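Long-range contacts in putative enoyl-CoA hydratase/isomerase (Mycobacterium abscessus, PDB 4MI2), which probably isomerises the ring-epoxide of phenylacetyl-CoA, as a crotonase-family enzyme of phenylacetate breakdown: residues B[212-223]-B[235-243]; B[104-112]-B[195-206]. All coordinates share one frame; numbering follows the deposited sequence. Where two conformers were deposited one is given.

Contact 1 (B[212-223]-B[235-243]); sequences AAFSEVKELLRR and REASAQQRL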
ATOM      1  N   ALA B 212      23.054  13.869  -5.280  1.00 19.74           N
ATOM      2  CA  ALA B 212      22.105  14.931  -4.940  1.00 19.66           C
ATOM      3  C   ALA B 212      20.709  14.601  -5.452  1.00 19.40           C
ATOM      4  O   ALA B 212      19.718  14.839  -4.771  1.00 19.08           O
ATOM      5  CB  ALA B 212      22.555  16.273  -5.478  1.00 20.18           C
ATOM      6  N   ALA B 213      20.643  14.054  -6.658  1.00 19.50           N
ATOM      7  CA  ALA B 213      19.391  13.592  -7.213  1.00 19.26           C
ATOM      8  C   ALA B 213      18.816  12.444  -6.382  1.00 18.78           C
ATOM      9  O   ALA B 213      17.632  12.426  -6.086  1.00 18.61           O
ATOM     10  CB  ALA B 213      19.587  13.165  -8.660  1.00 19.63           C
ATOM     11  N   PHE B 214      19.660  11.506  -5.976  1.00 18.79           N
ATOM     12  CA  PHE B 214      19.201  10.385  -5.161  1.00 18.53           C
ATOM     13  C   PHE B 214      18.614  10.863  -3.835  1.00 18.41           C
ATOM     14  O   PHE B 214      17.556  10.387  -3.404  1.00 18.24           O
ATOM     15  CB  PHE B 214      20.340   9.384  -4.908  1.00 18.51           C
ATOM     16  CG  PHE B 214      20.744   8.579  -6.121  1.00 18.67           C
ATOM     17  CD1 PHE B 214      22.017   8.027  -6.196  1.00 18.83           C
ATOM     18  CD2 PHE B 214      19.850   8.336  -7.173  1.00 18.74           C
ATOM     19  CE1 PHE B 214      22.406   7.265  -7.288  1.00 19.13           C
ATOM     20  CE2 PHE B 214      20.240   7.574  -8.275  1.00 19.07           C
ATOM     21  CZ  PHE B 214      21.522   7.043  -8.331  1.00 19.28           C
ATOM     22  N   SER B 215      19.309  11.799  -3.202  1.00 18.58           N
ATOM     23  CA  SER B 215      18.848  12.363  -1.943  0.50 18.55           C
ATOM     24  C   SER B 215      17.508  13.088  -2.099  1.00 18.56           C
ATOM     25  O   SER B 215      16.598  12.892  -1.278  1.00 18.50           O
ATOM     26  CB  SER B 215      19.914  13.292  -1.352  0.50 18.88           C
ATOM     27  OG  SER B 215      21.107  12.565  -1.108  0.50 18.91           O
ATOM     28  N   GLU B 216      17.371  13.891  -3.149  1.00 18.77           N
ATOM     29  CA  GLU B 216      16.113  14.597  -3.427  1.00 18.88           C
ATOM     30  C   GLU B 216      14.948  13.629  -3.670  1.00 18.56           C
ATOM     31  O   GLU B 216      13.883  13.783  -3.086  1.00 18.41           O
ATOM     32  CB  GLU B 216      16.268  15.526  -4.644  1.00 19.24           C
ATOM     33  CG  GLU B 216      17.181  16.720  -4.402  1.00 19.70           C
ATOM     34  CD  GLU B 216      16.488  17.898  -3.745  1.00 19.97           C
ATOM     35  OE1 GLU B 216      15.293  17.791  -3.382  1.00 19.95           O
ATOM     36  OE2 GLU B 216      17.139  18.953  -3.597  1.00 20.47           O
ATOM     37  N   VAL B 217      15.145  12.631  -4.524  1.00 18.44           N
ATOM     38  CA  VAL B 217      14.040  11.731  -4.855  1.00 18.39           C
ATOM     39  C   VAL B 217      13.588  10.901  -3.627  1.00 18.05           C
ATOM     40  O   VAL B 217      12.387  10.693  -3.405  1.00 17.71           O
ATOM     41  CB  VAL B 217      14.359  10.869  -6.104  1.00 18.60           C
ATOM     42  CG1 VAL B 217      15.304   9.720  -5.787  1.00 18.57           C
ATOM     43  CG2 VAL B 217      13.080  10.348  -6.742  1.00 18.68           C
ATOM     44  N   LYS B 218      14.547  10.485  -2.806  1.00 18.07           N
ATOM     45  CA  LYS B 218      14.252   9.735  -1.574  1.00 18.04           C
ATOM     46  C   LYS B 218      13.405  10.564  -0.602  1.00 18.22           C
ATOM     47  O   LYS B 218      12.497  10.046   0.031  1.00 18.17           O
ATOM     48  CB  LYS B 218      15.561   9.283  -0.921  1.00 17.96           C
ATOM     49  CG  LYS B 218      15.448   8.660   0.455  1.00 17.82           C
ATOM     50  CD  LYS B 218      16.737   7.942   0.816  1.00 17.88           C
ATOM     51  CE  LYS B 218      16.820   7.623   2.297  1.00 18.01           C
ATOM     52  NZ  LYS B 218      18.067   6.899   2.676  1.00 18.08           N
ATOM     53  N   GLU B 219      13.704  11.853  -0.505  1.00 18.78           N
ATOM     54  CA  GLU B 219      12.958  12.758   0.352  1.00 19.06           C
ATOM     55  C   GLU B 219      11.595  13.072  -0.267  1.00 19.14           C
ATOM     56  O   GLU B 219      10.602  13.204   0.450  1.00 19.16           O
ATOM     57  CB  GLU B 219      13.776  14.030   0.601  1.00 19.55           C
ATOM     58  CG  GLU B 219      13.122  15.082   1.484  1.00 20.07           C
ATOM     59  CD  GLU B 219      12.920  14.657   2.930  1.00 20.41           C
ATOM     60  OE1 GLU B 219      13.330  13.545   3.338  1.00 20.45           O
ATOM     61  OE2 GLU B 219      12.327  15.462   3.676  1.00 21.08           O
ATOM     62  N   LEU B 220      11.538  13.194  -1.591  1.00 19.28           N
ATOM     63  CA  LEU B 220      10.247  13.354  -2.269  1.00 19.30           C
ATOM     64  C   LEU B 220       9.335  12.166  -2.003  1.00 19.26           C
ATOM     65  O   LEU B 220       8.165  12.351  -1.656  1.00 19.14           O
ATOM     66  CB  LEU B 220      10.408  13.523  -3.777  1.00 19.42           C
ATOM     67  CG  LEU B 220      10.903  14.879  -4.315  1.00 19.70           C
ATOM     68  CD1 LEU B 220      11.142  14.740  -5.809  1.00 19.68           C
ATOM     69  CD2 LEU B 220       9.937  16.025  -4.014  1.00 19.80           C
ATOM     70  N   LEU B 221       9.868  10.955  -2.173  1.00 19.30           N
ATOM     71  CA  LEU B 221       9.102   9.730  -1.908  1.00 19.46           C
ATOM     72  C   LEU B 221       8.542   9.699  -0.485  1.00 19.72           C
ATOM     73  O   LEU B 221       7.379   9.363  -0.274  1.00 19.54           O
ATOM     74  CB  LEU B 221       9.957   8.482  -2.152  1.00 19.24           C
ATOM     75  CG  LEU B 221      10.237   8.142  -3.617  1.00 19.31           C
ATOM     76  CD1 LEU B 221      11.418   7.185  -3.736  1.00 19.27           C
ATOM     77  CD2 LEU B 221       8.999   7.546  -4.273  1.00 19.36           C
ATOM     78  N   ARG B 222       9.364  10.081   0.485  1.00 20.38           N
ATOM     79  CA  ARG B 222       8.936  10.072   1.888  1.00 20.92           C
ATOM     80  C   ARG B 222       7.917  11.169   2.218  1.00 21.10           C
ATOM     81  O   ARG B 222       6.941  10.919   2.902  1.00 20.88           O
ATOM     82  CB  ARG B 222      10.147  10.184   2.809  1.00 21.18           C
ATOM     83  CG  ARG B 222      10.968   8.908   2.881  1.00 21.15           C
ATOM     84  CD  ARG B 222      12.315   9.200   3.499  1.00 21.39           C
ATOM     85  NE  ARG B 222      13.028   7.995   3.919  1.00 21.37           N
ATOM     86  CZ  ARG B 222      14.153   8.003   4.633  1.00 21.23           C
ATOM     87  NH1 ARG B 222      14.706   9.156   5.003  1.00 21.44           N
ATOM     88  NH2 ARG B 222      14.727   6.856   4.978  1.00 20.95           N
ATOM     89  N   ARG B 223       8.143  12.377   1.727  1.00 21.66           N
ATOM     90  CA  ARG B 223       7.224  13.492   1.998  1.00 22.30           C
ATOM     91  C   ARG B 223       5.847  13.344   1.329  1.00 22.09           C
ATOM     92  O   ARG B 223       4.825  13.768   1.886  1.00 22.28           O
ATOM     93  CB  ARG B 223       7.848  14.812   1.533  1.00 22.92           C
ATOM     94  CG  ARG B 223       9.021  15.295   2.362  1.00 23.37           C
ATOM     95  CD  ARG B 223       9.488  16.643   1.836  1.00 24.12           C
ATOM     96  NE  ARG B 223       8.685  17.751   2.362  1.00 24.93           N
ATOM     97  CZ  ARG B 223       8.798  19.022   1.979  1.00 25.42           C
ATOM     98  NH1 ARG B 223       9.668  19.374   1.028  1.00 25.33           N
ATOM     99  NH2 ARG B 223       8.027  19.947   2.546  1.00 25.90           N
ATOM    100  N   ARG B 235       6.457  20.490  -4.418  1.00 19.60           N
ATOM    101  CA  ARG B 235       7.725  19.927  -3.945  1.00 19.65           C
ATOM    102  C   ARG B 235       8.564  19.340  -5.074  1.00 19.48           C
ATOM    103  O   ARG B 235       9.785  19.488  -5.080  1.00 19.52           O
ATOM    104  CB  ARG B 235       7.473  18.852  -2.888  1.00 19.55           C
ATOM    105  CG  ARG B 235       6.919  19.401  -1.587  1.00 19.89           C
ATOM    106  CD  ARG B 235       6.212  18.311  -0.808  1.00 19.88           C
ATOM    107  NE  ARG B 235       5.499  18.840   0.355  1.00 20.30           N
ATOM    108  CZ  ARG B 235       4.709  18.108   1.135  1.00 20.22           C
ATOM    109  NH1 ARG B 235       4.104  18.664   2.176  1.00 20.53           N
ATOM    110  NH2 ARG B 235       4.519  16.817   0.873  1.00 19.92           N
ATOM    111  N   GLU B 236       7.904  18.666  -6.014  1.00 19.46           N
ATOM    112  CA  GLU B 236       8.568  18.129  -7.200  1.00 19.56           C
ATOM    113  C   GLU B 236       9.196  19.248  -8.023  1.00 19.81           C
ATOM    114  O   GLU B 236      10.358  19.141  -8.413  1.00 19.71           O
ATOM    115  CB  GLU B 236       7.601  17.287  -8.055  1.00 19.75           C
ATOM    116  CG  GLU B 236       7.314  15.895  -7.478  1.00 19.67           C
ATOM    117  CD  GLU B 236       6.310  15.092  -8.297  1.00 20.06           C
ATOM    118  OE1 GLU B 236       5.658  15.671  -9.200  1.00 20.46           O
ATOM    119  OE2 GLU B 236       6.165  13.875  -8.032  1.00 19.91           O
ATOM    120  N   ALA B 237       8.449  20.334  -8.259  1.00 20.06           N
ATOM    121  CA  ALA B 237       8.990  21.481  -9.018  1.00 20.36           C
ATOM    122  C   ALA B 237      10.217  22.101  -8.351  1.00 20.37           C
ATOM    123  O   ALA B 237      11.186  22.429  -9.023  1.00 20.48           O
ATOM    124  CB  ALA B 237       7.929  22.546  -9.232  1.00 20.70           C
ATOM    125  N   SER B 238      10.183  22.263  -7.028  1.00 20.21           N
ATOM    126  CA  SER B 238      11.315  22.872  -6.328  1.00 20.28           C
ATOM    127  C   SER B 238      12.549  21.996  -6.403  1.00 19.80           C
ATOM    128  O   SER B 238      13.663  22.501  -6.623  1.00 20.12           O
ATOM    129  CB  SER B 238      10.977  23.159  -4.870  1.00 20.43           C
ATOM    130  OG  SER B 238       9.994  24.172  -4.822  1.00 21.19           O
ATOM    131  N   ALA B 239      12.348  20.697  -6.214  1.00 35.35           N
ATOM    132  CA  ALA B 239      13.438  19.738  -6.269  1.00 33.00           C
ATOM    133  C   ALA B 239      14.031  19.654  -7.674  1.00 32.30           C
ATOM    134  O   ALA B 239      15.246  19.602  -7.825  1.00 31.19           O
ATOM    135  CB  ALA B 239      12.962  18.364  -5.808  1.00 31.97           C
ATOM    136  N   GLN B 240      13.181  19.644  -8.694  1.00 32.95           N
ATOM    137  CA  GLN B 240      13.667  19.609 -10.071  1.00 32.65           C
ATOM    138  C   GLN B 240      14.455  20.867 -10.437  1.00 33.40           C
ATOM    139  O   GLN B 240      15.437  20.788 -11.182  1.00 32.62           O
ATOM    140  CB  GLN B 240      12.524  19.414 -11.072  1.00 33.53           C
ATOM    141  CG  GLN B 240      11.787  18.089 -10.957  1.00 33.15           C
ATOM    142  CD  GLN B 240      12.633  16.888 -11.325  1.00 31.49           C
ATOM    143  OE1 GLN B 240      13.580  16.536 -10.624  1.00 30.12           O
ATOM    144  NE2 GLN B 240      12.276  16.236 -12.421  1.00 31.76           N
ATOM    145  N   GLN B 241      14.029  22.017  -9.918  1.00 35.01           N
ATOM    146  CA  GLN B 241      14.705  23.279 -10.219  1.00 36.13           C
ATOM    147  C   GLN B 241      16.100  23.275  -9.604  1.00 35.18           C
ATOM    148  O   GLN B 241      17.058  23.703 -10.238  1.00 35.24           O
ATOM    149  CB  GLN B 241      13.883  24.483  -9.731  1.00 38.47           C
ATOM    150  CG  GLN B 241      14.330  25.844 -10.260  1.00 40.23           C
ATOM    151  CD  GLN B 241      13.793  26.172 -11.651  1.00 41.18           C
ATOM    152  OE1 GLN B 241      14.309  25.678 -12.663  1.00 39.99           O
ATOM    153  NE2 GLN B 241      12.770  27.042 -11.713  1.00 43.41           N
ATOM    154  N   ARG B 242      16.213  22.761  -8.379  1.00 34.48           N
ATOM    155  CA  ARG B 242      17.506  22.660  -7.691  1.00 33.73           C
ATOM    156  C   ARG B 242      18.479  21.707  -8.406  1.00 32.39           C
ATOM    157  O   ARG B 242      19.696  21.962  -8.469  1.00 32.52           O
ATOM    158  CB  ARG B 242      17.316  22.184  -6.256  1.00 33.06           C
ATOM    159  CG  ARG B 242      16.771  23.227  -5.294  1.00 34.65           C
ATOM    160  CD  ARG B 242      16.883  22.747  -3.849  1.00 33.87           C
ATOM    161  NE  ARG B 242      16.060  21.567  -3.565  1.00 32.52           N
ATOM    162  CZ  ARG B 242      14.772  21.591  -3.204  1.00 33.24           C
ATOM    163  NH1 ARG B 242      14.113  22.739  -3.077  1.00 35.24           N
ATOM    164  NH2 ARG B 242      14.131  20.450  -2.967  1.00 32.11           N
ATOM    165  N   LEU B 243      17.941  20.611  -8.937  1.00 31.37           N
ATOM    166  CA  LEU B 243      18.749  19.622  -9.651  1.00 30.17           C
ATOM    167  C   LEU B 243      19.081  20.074 -11.064  1.00 30.69           C
ATOM    168  O   LEU B 243      20.114  19.692 -11.601  1.00 30.17           O
ATOM    169  CB  LEU B 243      18.032  18.271  -9.687  1.00 29.13           C
ATOM    170  CG  LEU B 243      17.963  17.595  -8.324  1.00 28.41           C
ATOM    171  CD1 LEU B 243      17.057  16.375  -8.382  1.00 27.89           C
ATOM    172  CD2 LEU B 243      19.364  17.230  -7.853  1.00 27.66           C
TER

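Contact 2 (B[104-112]-B[195-206]); sequences KVPVVVAIN and PADVANSVAGRL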
ATOM      1  N   LYS B 104      20.505  10.701   4.296  1.00 19.60           N
ATOM      2  CA  LYS B 104      19.877  11.230   3.081  1.00 20.02           C
ATOM      3  C   LYS B 104      20.198  10.412   1.827  1.00 19.61           C
ATOM      4  O   LYS B 104      19.414  10.397   0.882  1.00 19.62           O
ATOM      5  CB  LYS B 104      20.292  12.682   2.863  1.00 20.92           C
ATOM      6  CG  LYS B 104      19.900  13.621   3.994  1.00 21.76           C
ATOM      7  CD  LYS B 104      20.357  15.049   3.687  1.00 22.86           C
ATOM      8  CE  LYS B 104      20.912  15.766   4.918  1.00 23.68           C
ATOM      9  NZ  LYS B 104      19.821  16.249   5.809  1.00 23.98           N
ATOM     10  N   VAL B 105      21.348   9.740   1.825  1.00 19.18           N
ATOM     11  CA  VAL B 105      21.819   9.004   0.651  1.00 18.97           C
ATOM     12  C   VAL B 105      21.247   7.587   0.672  1.00 18.56           C
ATOM     13  O   VAL B 105      20.604   7.198   1.652  1.00 18.30           O
ATOM     14  CB  VAL B 105      23.368   9.020   0.554  1.00 19.11           C
ATOM     15  CG1 VAL B 105      23.875  10.448   0.744  1.00 19.42           C
ATOM     16  CG2 VAL B 105      24.017   8.090   1.566  1.00 18.92           C
ATOM     17  N   PRO B 106      21.436   6.824  -0.421  1.00 18.35           N
ATOM     18  CA  PRO B 106      20.857   5.489  -0.475  1.00 17.98           C
ATOM     19  C   PRO B 106      21.478   4.516   0.521  1.00 17.62           C
ATOM     20  O   PRO B 106      22.679   4.534   0.723  1.00 17.55           O
ATOM     21  CB  PRO B 106      21.135   5.045  -1.915  1.00 18.30           C
ATOM     22  CG  PRO B 106      21.265   6.321  -2.689  1.00 18.54           C
ATOM     23  CD  PRO B 106      21.962   7.241  -1.735  1.00 18.62           C
ATOM     24  N   VAL B 107      20.644   3.678   1.135  1.00 17.32           N
ATOM     25  CA  VAL B 107      21.093   2.696   2.130  1.00 17.10           C
ATOM     26  C   VAL B 107      20.713   1.320   1.631  1.00 16.92           C
ATOM     27  O   VAL B 107      19.550   1.079   1.324  1.00 16.87           O
ATOM     28  CB  VAL B 107      20.424   2.921   3.502  1.00 16.97           C
ATOM     29  CG1 VAL B 107      20.885   1.873   4.511  1.00 16.95           C
ATOM     30  CG2 VAL B 107      20.719   4.317   4.015  1.00 17.07           C
ATOM     31  N   VAL B 108      21.705   0.438   1.545  1.00 17.05           N
ATOM     32  CA  VAL B 108      21.541  -0.928   1.075  1.00 17.01           C
ATOM     33  C   VAL B 108      21.834  -1.841   2.249  1.00 16.99           C
ATOM     34  O   VAL B 108      22.720  -1.541   3.050  1.00 16.95           O
ATOM     35  CB  VAL B 108      22.544  -1.242  -0.050  1.00 17.34           C
ATOM     36  CG1 VAL B 108      22.273  -2.613  -0.665  1.00 17.45           C
ATOM     37  CG2 VAL B 108      22.506  -0.156  -1.118  1.00 17.52           C
ATOM     38  N   VAL B 109      21.103  -2.957   2.353  1.00 16.94           N
ATOM     39  CA  VAL B 109      21.356  -3.933   3.407  1.00 16.92           C
ATOM     40  C   VAL B 109      21.452  -5.350   2.834  1.00 17.24           C
ATOM     41  O   VAL B 109      20.695  -5.729   1.935  1.00 17.21           O
ATOM     42  CB  VAL B 109      20.317  -3.835   4.550  1.00 16.67           C
ATOM     43  CG1 VAL B 109      18.925  -4.193   4.057  1.00 16.62           C
ATOM     44  CG2 VAL B 109      20.721  -4.696   5.742  1.00 16.64           C
ATOM     45  N   ALA B 110      22.439  -6.096   3.334  1.00 17.53           N
ATOM     46  CA  ALA B 110      22.673  -7.487   2.955  1.00 17.99           C
ATOM     47  C   ALA B 110      22.198  -8.360   4.103  1.00 18.07           C
ATOM     48  O   ALA B 110      22.678  -8.210   5.229  1.00 18.03           O
ATOM     49  CB  ALA B 110      24.154  -7.728   2.694  1.00 18.29           C
ATOM     50  N   ILE B 111      21.261  -9.262   3.819  1.00 18.28           N
ATOM     51  CA  ILE B 111      20.615 -10.057   4.860  1.00 18.44           C
ATOM     52  C   ILE B 111      20.885 -11.550   4.680  1.00 19.00           C
ATOM     53  O   ILE B 111      20.346 -12.219   3.786  1.00 19.28           O
ATOM     54  CB  ILE B 111      19.098  -9.802   4.929  1.00 18.22           C
ATOM     55  CG1 ILE B 111      18.803  -8.299   4.885  1.00 17.87           C
ATOM     56  CG2 ILE B 111      18.519 -10.399   6.206  1.00 18.17           C
ATOM     57  CD1 ILE B 111      17.323  -7.986   4.801  1.00 17.70           C
ATOM     58  N   ASN B 112      21.751 -12.039   5.557  1.00 19.26           N
ATOM     59  CA  ASN B 112      22.076 -13.447   5.702  1.00 19.71           C
ATOM     60  C   ASN B 112      21.258 -14.040   6.852  1.00 19.44           C
ATOM     61  O   ASN B 112      21.012 -13.357   7.846  1.00 19.12           O
ATOM     62  CB  ASN B 112      23.584 -13.580   6.004  1.00 20.23           C
ATOM     63  CG  ASN B 112      24.072 -12.599   7.103  1.00 20.32           C
ATOM     64  OD1 ASN B 112      23.496 -11.514   7.317  1.00 19.76           O
ATOM     65  ND2 ASN B 112      25.148 -12.984   7.796  1.00 20.77           N
ATOM     66  N   PRO B 195      25.246 -12.213  -0.359  1.00 28.41           N
ATOM     67  CA  PRO B 195      24.453 -10.975  -0.214  1.00 27.21           C
ATOM     68  C   PRO B 195      25.283  -9.734   0.036  1.00 25.75           C
ATOM     69  O   PRO B 195      24.994  -8.693  -0.536  1.00 25.28           O
ATOM     70  CB  PRO B 195      23.539 -11.237   1.001  1.00 27.08           C
ATOM     71  CG  PRO B 195      23.785 -12.623   1.432  1.00 27.61           C
ATOM     72  CD  PRO B 195      24.951 -13.197   0.699  1.00 28.11           C
ATOM     73  N   ALA B 196      26.294  -9.845   0.887  1.00 24.97           N
ATOM     74  CA  ALA B 196      27.196  -8.725   1.134  1.00 24.93           C
ATOM     75  C   ALA B 196      27.958  -8.327  -0.135  1.00 25.21           C
ATOM     76  O   ALA B 196      28.111  -7.134  -0.415  1.00 24.80           O
ATOM     77  CB  ALA B 196      28.156  -9.035   2.280  1.00 24.73           C
ATOM     78  N   ASP B 197      28.416  -9.311  -0.911  1.00 25.68           N
ATOM     79  CA  ASP B 197      29.103  -9.004  -2.167  1.00 26.48           C
ATOM     80  C   ASP B 197      28.197  -8.202  -3.089  1.00 25.95           C
ATOM     81  O   ASP B 197      28.601  -7.168  -3.622  1.00 26.26           O
ATOM     82  CB  ASP B 197      29.575 -10.271  -2.892  1.00 27.67           C
ATOM     83  CG  ASP B 197      30.722 -10.973  -2.176  1.00 28.49           C
ATOM     84  OD1 ASP B 197      31.442 -10.337  -1.363  1.00 28.41           O
ATOM     85  OD2 ASP B 197      30.899 -12.180  -2.434  1.00 29.74           O
ATOM     86  N   VAL B 198      26.967  -8.672  -3.263  1.00 25.08           N
ATOM     87  CA  VAL B 198      26.023  -8.010  -4.165  1.00 24.53           C
ATOM     88  C   VAL B 198      25.632  -6.638  -3.620  1.00 23.61           C
ATOM     89  O   VAL B 198      25.600  -5.653  -4.369  1.00 23.67           O
ATOM     90  CB  VAL B 198      24.783  -8.885  -4.419  1.00 24.21           C
ATOM     91  CG1 VAL B 198      23.734  -8.131  -5.220  1.00 24.02           C
ATOM     92  CG2 VAL B 198      25.202 -10.160  -5.138  1.00 24.85           C
ATOM     93  N   ALA B 199      25.370  -6.570  -2.320  1.00 22.71           N
ATOM     94  CA  ALA B 199      25.051  -5.294  -1.671  1.00 22.31           C
ATOM     95  C   ALA B 199      26.167  -4.252  -1.861  1.00 22.71           C
ATOM     96  O   ALA B 199      25.896  -3.081  -2.146  1.00 22.46           O
ATOM     97  CB  ALA B 199      24.776  -5.511  -0.194  1.00 21.83           C
ATOM     98  N   ASN B 200      27.416  -4.688  -1.699  1.00 23.08           N
ATOM     99  CA  ASN B 200      28.578  -3.827  -1.925  1.00 23.32           C
ATOM    100  C   ASN B 200      28.658  -3.338  -3.357  1.00 23.60           C
ATOM    101  O   ASN B 200      28.995  -2.178  -3.581  1.00 23.84           O
ATOM    102  CB  ASN B 200      29.883  -4.544  -1.545  1.00 23.74           C
ATOM    103  CG  ASN B 200      30.076  -4.654  -0.040  1.00 23.35           C
ATOM    104  OD1 ASN B 200      29.499  -3.895   0.733  1.00 23.02           O
ATOM    105  ND2 ASN B 200      30.890  -5.604   0.378  1.00 23.55           N
ATOM    106  N   SER B 201      28.344  -4.204  -4.324  1.00 23.61           N
ATOM    107  CA  SER B 201      28.350  -3.789  -5.733  1.00 23.98           C
ATOM    108  C   SER B 201      27.263  -2.766  -5.990  1.00 23.19           C
ATOM    109  O   SER B 201      27.504  -1.758  -6.645  1.00 23.27           O
ATOM    110  CB  SER B 201      28.167  -4.973  -6.679  1.00 24.73           C
ATOM    111  OG  SER B 201      29.145  -5.963  -6.418  1.00 26.05           O
ATOM    112  N   VAL B 202      26.067  -3.037  -5.473  1.00 22.26           N
ATOM    113  CA  VAL B 202      24.939  -2.126  -5.619  1.00 21.62           C
ATOM    114  C   VAL B 202      25.264  -0.783  -4.968  1.00 21.19           C
ATOM    115  O   VAL B 202      25.096   0.260  -5.596  1.00 21.15           O
ATOM    116  CB  VAL B 202      23.635  -2.726  -5.032  1.00 21.22           C
ATOM    117  CG1 VAL B 202      22.541  -1.672  -4.920  1.00 20.91           C
ATOM    118  CG2 VAL B 202      23.156  -3.883  -5.898  1.00 21.52           C
ATOM    119  N   ALA B 203      25.741  -0.816  -3.724  1.00 20.80           N
ATOM    120  CA  ALA B 203      26.131   0.406  -3.007  1.00 20.53           C
ATOM    121  C   ALA B 203      27.214   1.188  -3.744  1.00 20.92           C
ATOM    122  O   ALA B 203      27.179   2.416  -3.778  1.00 20.95           O
ATOM    123  CB  ALA B 203      26.600   0.076  -1.600  1.00 20.28           C
ATOM    124  N   GLY B 204      28.180   0.476  -4.314  1.00 21.40           N
ATOM    125  CA  GLY B 204      29.256   1.104  -5.088  1.00 21.93           C
ATOM    126  C   GLY B 204      28.733   1.823  -6.318  1.00 22.23           C
ATOM    127  O   GLY B 204      29.147   2.943  -6.601  1.00 22.41           O
ATOM    128  N   ARG B 205      27.806   1.187  -7.037  1.00 22.33           N
ATOM    129  CA  ARG B 205      27.177   1.791  -8.219  1.00 22.71           C
ATOM    130  C   ARG B 205      26.356   3.031  -7.845  1.00 22.39           C
ATOM    131  O   ARG B 205      26.438   4.071  -8.499  1.00 22.90           O
ATOM    132  CB  ARG B 205      26.301   0.766  -8.958  1.00 22.82           C
ATOM    133  N   LEU B 206      25.583   2.931  -6.774  1.00 21.88           N
ATOM    134  CA  LEU B 206      24.833   4.084  -6.256  1.00 21.47           C
ATOM    135  C   LEU B 206      25.755   5.216  -5.798  1.00 21.57           C
ATOM    136  O   LEU B 206      25.428   6.393  -5.966  1.00 21.34           O
ATOM    137  CB  LEU B 206      23.931   3.662  -5.089  1.00 21.03           C
ATOM    138  CG  LEU B 206      22.745   2.749  -5.440  1.00 20.94           C
ATOM    139  CD1 LEU B 206      22.085   2.225  -4.173  1.00 20.57           C
ATOM    140  CD2 LEU B 206      21.728   3.479  -6.306  1.00 20.96           C
TER

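Contact 1 (B[212-223]-B[235-243])
The carboxylate of Glu216 is gripped side-on by Arg242. Arg242 NE reaches Glu216 OE2 at 2.8 Å, and Arg242 NH2 reaches Glu216 OE1 at 2.9 Å. Both hydrogen bonds of this salt bridge are nearly straight, at 171°. Both oxygens lie in the guanidinium plane and are met on their syn side, with the nitrogens somewhat out of the carboxylate plane. The Glu216 chain bends at its second torsion (chi2 -84°), which also brings OE1 within 3.4 Å of Ala239 CB.

The helices run antiparallel, with segment axes 10.5 Å apart. They form a helical hairpin in the C-terminal part of the crotonase fold. The apolar seam is made by leucines from both sides. Leu243 CD2 lies 3.6 Å from Ala213 N, and its CD1 packs on Glu216 CB. Leu220 sets CD1 against Ala239 CB and CD2 close to Arg235 O.

Nearer the hairpin turn, the guanidinium groups of Arg223 and Arg235 stack flat, with centres 4.3 Å apart and planes at 24°. Arg235 NH2 donates to Asn224 OD1, which helps fix the turn of its guanidinium. The polar end of Glu236 turns to a second subunit, where it bonds Ser153 OG and Ala151 N.

Contact 2 (B[104-112]-B[195-206])
Val108 packs on the helix 195-206 with both of its methyl groups. Its CB points toward the helix, and the two branches part from there. CG1 stands anti to the backbone N (chi1 -173°) and lies 3.9 Å from Ala199 CB and equally near Ala199 O. CG2 takes the other direction and touches three residues. It lies 3.9 Å from Leu206 CD1 and meets Val202 CG1 and Ala203 CB. The isopropyl group thus spans two turns of the helix.

The neighbours of Val108 on the same strand face extend the contact. Ala110 CB sits 3.7 Å from Ala199 CB. It also lies over the first turn of the helix, 3.5 Å from Pro195 O and equally near Ala196 N, with the ring carbon Pro195 CB beside it. At the other end, Pro106 CB meets Leu206 CD1 at 3.7 Å. The same leucine methyl touches both Pro106 and Val108.

The strand 107-111 and the helix run antiparallel, at 169°, with segment axes 7.2 Å apart. This is a helix laid along the central sheet of the crotonase fold. Ala199 and Ala203 also touch Val57 on the adjacent strand 55-60, so the helix covers more than one strand. Val107 and Val109 point to the other face of the sheet. Leu171 of a second subunit packs on Val202 and Leu206, which places this end of the contact near the subunit interface.

No hydrogen bond crosses between the two segments. The strand spends backbone bonds on its sheet neighbours, as Val108 does with Val56 and Met58. Small alanines on both sides let the backbones come close: the CA atoms of Ala110 and Ala196 are 5.0 Å apart. The helix contact is left to apolar packing, and probably rests on burial and fit.

Following the chain, strand 107-111 is the first of the four segments. Contact 2 closes a long loop when helix 195-207 returns to lie on that strand. The 82 residues between its segments hold both strands and helices. Helix 211-223 follows directly, and contact 1 then closes a short connection of 11 residues, about half of it helix, with helix 229-244. The two contacts are in series and do not cross. Their centres are about 22 Å apart, yet they touch: Lys218 NZ is 2.8 Å from Val105 O, a probable hydrogen bond, and the Phe214 ring touches the backbone O of Leu206. Together they join the central sheet to the C-terminal helices. Both also meet the second subunit.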